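Local coordinates for Tle cognate immunity protein 4 C-terminal domain-containing protein (Pseudomonas aeruginosa PAO1, PDB 4R1D), which binds the type VI secretion lipase effector Tle4 as its cognate immunity protein and probably so protects the producing cell from it, at residues L192-G197 against M242-G247. Sequence-based numbering, arbitrary orientation.
Sequences LERVDG and MWEVQG
R194 presents the NH1/NH2 edge of its guanidinium to the carboxylate of E244 in a bidentate, end-on salt bridge. The carboxyl carbon of E244 lies in the guanidinium plane. The two planes are 26° apart. R194 NH1 donates to E244 OE1 over 2.8 Å, and R194 NH2 donates to E244 OE2 over 3.0 Å. Both bonds are nearly straight, 173° at NH1. Each oxygen is met on its syn side, and both nitrogens lie to the same side of the carboxylate plane, NH2 further out of it than NH1.

The bridge ties helix 191-205 to the end of strand 236-245 in the C-terminal domain. R194 leaves the helix with CG anti to the backbone N, then bends at chi3 (-42°), which turns the guanidinium across the glutamate. E244 stays extended beyond CG, and the two side chains cross at about a right angle.

More bonds fix both groups. R194 NE donates to N189 OD1, just ahead of the helix. E244 OE2 also accepts from N256 ND2, so OE2 takes two donors and the buried carboxylate three in all. V195 and M242 point into the same interface, with Y227 touching both.

The second protein chain of the complex reaches this site, packing A95 on V195 and W96 on M242. There R194 NH1 has a further acceptor, the backbone O of W96 of that chain.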
ATOM      1  N   LEU B 192       4.089  13.812 -21.376  1.00 18.24           N
ATOM      2  CA  LEU B 192       4.990  13.209 -22.354  1.00 20.04           C
ATOM      3  C   LEU B 192       6.403  13.082 -21.808  1.00 20.22           C
ATOM      4  O   LEU B 192       7.036  12.028 -21.946  1.00 23.72           O
ATOM      5  CB  LEU B 192       4.997  13.986 -23.669  1.00 21.96           C
ATOM      6  CG  LEU B 192       3.650  14.130 -24.375  1.00 29.10           C
ATOM      7  CD1 LEU B 192       3.857  14.577 -25.818  1.00 21.71           C
ATOM      8  CD2 LEU B 192       2.865  12.827 -24.317  1.00 27.47           C
ATOM      9  N   GLU B 193       6.888  14.144 -21.169  1.00 20.68           N
ATOM     10  CA  GLU B 193       8.234  14.117 -20.594  1.00 22.04           C
ATOM     11  C   GLU B 193       8.325  13.074 -19.486  1.00 23.23           C
ATOM     12  O   GLU B 193       9.369  12.456 -19.299  1.00 21.94           O
ATOM     13  CB  GLU B 193       8.640  15.500 -20.068  1.00 27.33           C
ATOM     14  CG  GLU B 193       8.023  15.880 -18.733  1.00 33.94           C
ATOM     15  CD  GLU B 193       8.425  17.276 -18.276  1.00 42.51           C
ATOM     16  OE1 GLU B 193       8.083  17.648 -17.133  1.00 37.00           O
ATOM     17  OE2 GLU B 193       9.079  18.001 -19.059  1.00 41.11           O
ATOM     18  N   ARG B 194       7.220  12.876 -18.767  1.00 16.71           N
ATOM     19  CA  ARG B 194       7.173  11.973 -17.622  1.00 19.81           C
ATOM     20  C   ARG B 194       7.317  10.505 -18.010  1.00 19.05           C
ATOM     21  O   ARG B 194       8.106   9.762 -17.399  1.00 18.82           O
ATOM     22  CB  ARG B 194       5.850  12.164 -16.869  1.00 23.40           C
ATOM     23  CG  ARG B 194       5.598  11.192 -15.736  1.00 20.93           C
ATOM     24  CD  ARG B 194       4.162  11.359 -15.196  1.00 20.21           C
ATOM     25  NE  ARG B 194       3.799  12.769 -15.100  1.00 17.34           N
ATOM     26  CZ  ARG B 194       2.613  13.261 -15.450  1.00 21.30           C
ATOM     27  NH1 ARG B 194       1.667  12.454 -15.908  1.00 15.08           N
ATOM     28  NH2 ARG B 194       2.374  14.565 -15.345  1.00 19.30           N
ATOM     29  N   VAL B 195       6.556  10.086 -19.014  1.00 18.64           N
ATOM     30  CA  VAL B 195       6.441   8.657 -19.319  1.00 17.40           C
ATOM     31  C   VAL B 195       7.312   8.167 -20.455  1.00 20.92           C
ATOM     32  O   VAL B 195       7.418   6.968 -20.664  1.00 23.26           O
ATOM     33  CB  VAL B 195       4.993   8.254 -19.694  1.00 20.61           C
ATOM     34  CG1 VAL B 195       4.043   8.594 -18.591  1.00 23.78           C
ATOM     35  CG2 VAL B 195       4.579   8.912 -21.004  1.00 16.48           C
ATOM     36  N   ASP B 196       7.916   9.082 -21.204  1.00 19.74           N
ATOM     37  CA  ASP B 196       8.611   8.678 -22.420  1.00 21.47           C
ATOM     38  C   ASP B 196       9.728   7.666 -22.167  1.00 22.94           C
ATOM     39  O   ASP B 196       9.845   6.674 -22.889  1.00 23.56           O
ATOM     40  CB  ASP B 196       9.144   9.872 -23.193  1.00 23.70           C
ATOM     41  CG  ASP B 196       9.674   9.472 -24.548  1.00 32.88           C
ATOM     42  OD1 ASP B 196       8.856   9.102 -25.417  1.00 28.77           O
ATOM     43  OD2 ASP B 196      10.904   9.506 -24.740  1.00 28.99           O
ATOM     44  N   GLY B 197      10.546   7.918 -21.150  1.00 25.54           N
ATOM     45  CA  GLY B 197      11.602   6.982 -20.793  1.00 25.54           C
ATOM     46  C   GLY B 197      11.068   5.571 -20.635  1.00 25.63           C
ATOM     47  O   GLY B 197      11.584   4.623 -21.252  1.00 23.94           O
ATOM     48  N   MET B 242      -3.277   7.580 -22.690  1.00 12.04           N
ATOM     49  CA  MET B 242      -3.035   8.558 -21.624  1.00 13.50           C
ATOM     50  C   MET B 242      -3.197   9.985 -22.160  1.00 12.53           C
ATOM     51  O   MET B 242      -2.661  10.298 -23.210  1.00 17.31           O
ATOM     52  CB  MET B 242      -1.608   8.370 -21.095  1.00 15.67           C
ATOM     53  CG  MET B 242      -1.357   6.962 -20.572  1.00 16.14           C
ATOM     54  SD  MET B 242       0.391   6.549 -20.386  1.00 16.63           S
ATOM     55  CE  MET B 242       0.801   6.033 -22.053  1.00 16.21           C
ATOM     56  N   TRP B 243      -3.931  10.834 -21.440  1.00 14.15           N
ATOM     57  CA  TRP B 243      -4.199  12.206 -21.876  1.00 13.67           C
ATOM     58  C   TRP B 243      -4.154  13.097 -20.644  1.00 13.18           C
ATOM     59  O   TRP B 243      -4.699  12.740 -19.609  1.00 14.77           O
ATOM     60  CB  TRP B 243      -5.593  12.263 -22.509  1.00 13.89           C
ATOM     61  CG  TRP B 243      -6.035  13.605 -23.071  1.00 17.58           C
ATOM     62  CD1 TRP B 243      -5.854  14.054 -24.352  1.00 18.18           C
ATOM     63  CD2 TRP B 243      -6.791  14.627 -22.393  1.00 16.80           C
ATOM     64  NE1 TRP B 243      -6.433  15.294 -24.504  1.00 19.58           N
ATOM     65  CE2 TRP B 243      -7.006  15.673 -23.318  1.00 17.16           C
ATOM     66  CE3 TRP B 243      -7.293  14.766 -21.090  1.00 15.23           C
ATOM     67  CZ2 TRP B 243      -7.708  16.839 -22.990  1.00 16.89           C
ATOM     68  CZ3 TRP B 243      -7.988  15.933 -20.757  1.00 15.04           C
ATOM     69  CH2 TRP B 243      -8.193  16.955 -21.710  1.00 16.68           C
ATOM     70  N   GLU B 244      -3.502  14.251 -20.756  1.00 15.14           N
ATOM     71  CA  GLU B 244      -3.374  15.123 -19.617  1.00 17.36           C
ATOM     72  C   GLU B 244      -3.279  16.587 -20.005  1.00 17.21           C
ATOM     73  O   GLU B 244      -2.698  16.945 -21.037  1.00 18.11           O
ATOM     74  CB  GLU B 244      -2.136  14.733 -18.796  1.00 16.06           C
ATOM     75  CG  GLU B 244      -2.006  15.499 -17.484  1.00 16.77           C
ATOM     76  CD  GLU B 244      -0.950  14.899 -16.571  1.00 21.27           C
ATOM     77  OE1 GLU B 244      -0.697  13.683 -16.675  1.00 17.46           O
ATOM     78  OE2 GLU B 244      -0.377  15.648 -15.747  1.00 22.60           O
ATOM     79  N   VAL B 245      -3.907  17.406 -19.173  1.00 17.21           N
ATOM     80  CA  VAL B 245      -3.711  18.840 -19.157  1.00 18.82           C
ATOM     81  C   VAL B 245      -2.992  19.126 -17.848  1.00 17.30           C
ATOM     82  O   VAL B 245      -3.507  18.822 -16.771  1.00 17.07           O
ATOM     83  CB  VAL B 245      -5.057  19.578 -19.158  1.00 20.06           C
ATOM     84  CG1 VAL B 245      -4.850  21.071 -18.853  1.00 23.08           C
ATOM     85  CG2 VAL B 245      -5.781  19.357 -20.486  1.00 18.62           C
ATOM     86  N   GLN B 246      -1.796  19.698 -17.931  1.00 20.04           N
ATOM     87  CA  GLN B 246      -0.962  19.877 -16.735  1.00 25.95           C
ATOM     88  C   GLN B 246      -1.667  20.611 -15.591  1.00 22.38           C
ATOM     89  O   GLN B 246      -1.556  20.212 -14.423  1.00 21.65           O
ATOM     90  CB  GLN B 246       0.374  20.554 -17.082  1.00 27.21           C
ATOM     91  CG  GLN B 246       1.350  20.631 -15.904  1.00 22.61           C
ATOM     92  CD  GLN B 246       2.790  20.838 -16.348  1.00 27.14           C
ATOM     93  OE1 GLN B 246       3.061  21.046 -17.534  1.00 30.49           O
ATOM     94  NE2 GLN B 246       3.720  20.781 -15.399  1.00 23.76           N
ATOM     95  N   GLY B 247      -2.401  21.667 -15.924  1.00 19.90           N
ATOM     96  CA  GLY B 247      -3.105  22.449 -14.922  1.00 21.76           C
ATOM     97  C   GLY B 247      -2.406  23.752 -14.576  1.00 23.22           C
ATOM     98  O   GLY B 247      -1.219  23.923 -14.852  1.00 21.76           O
TER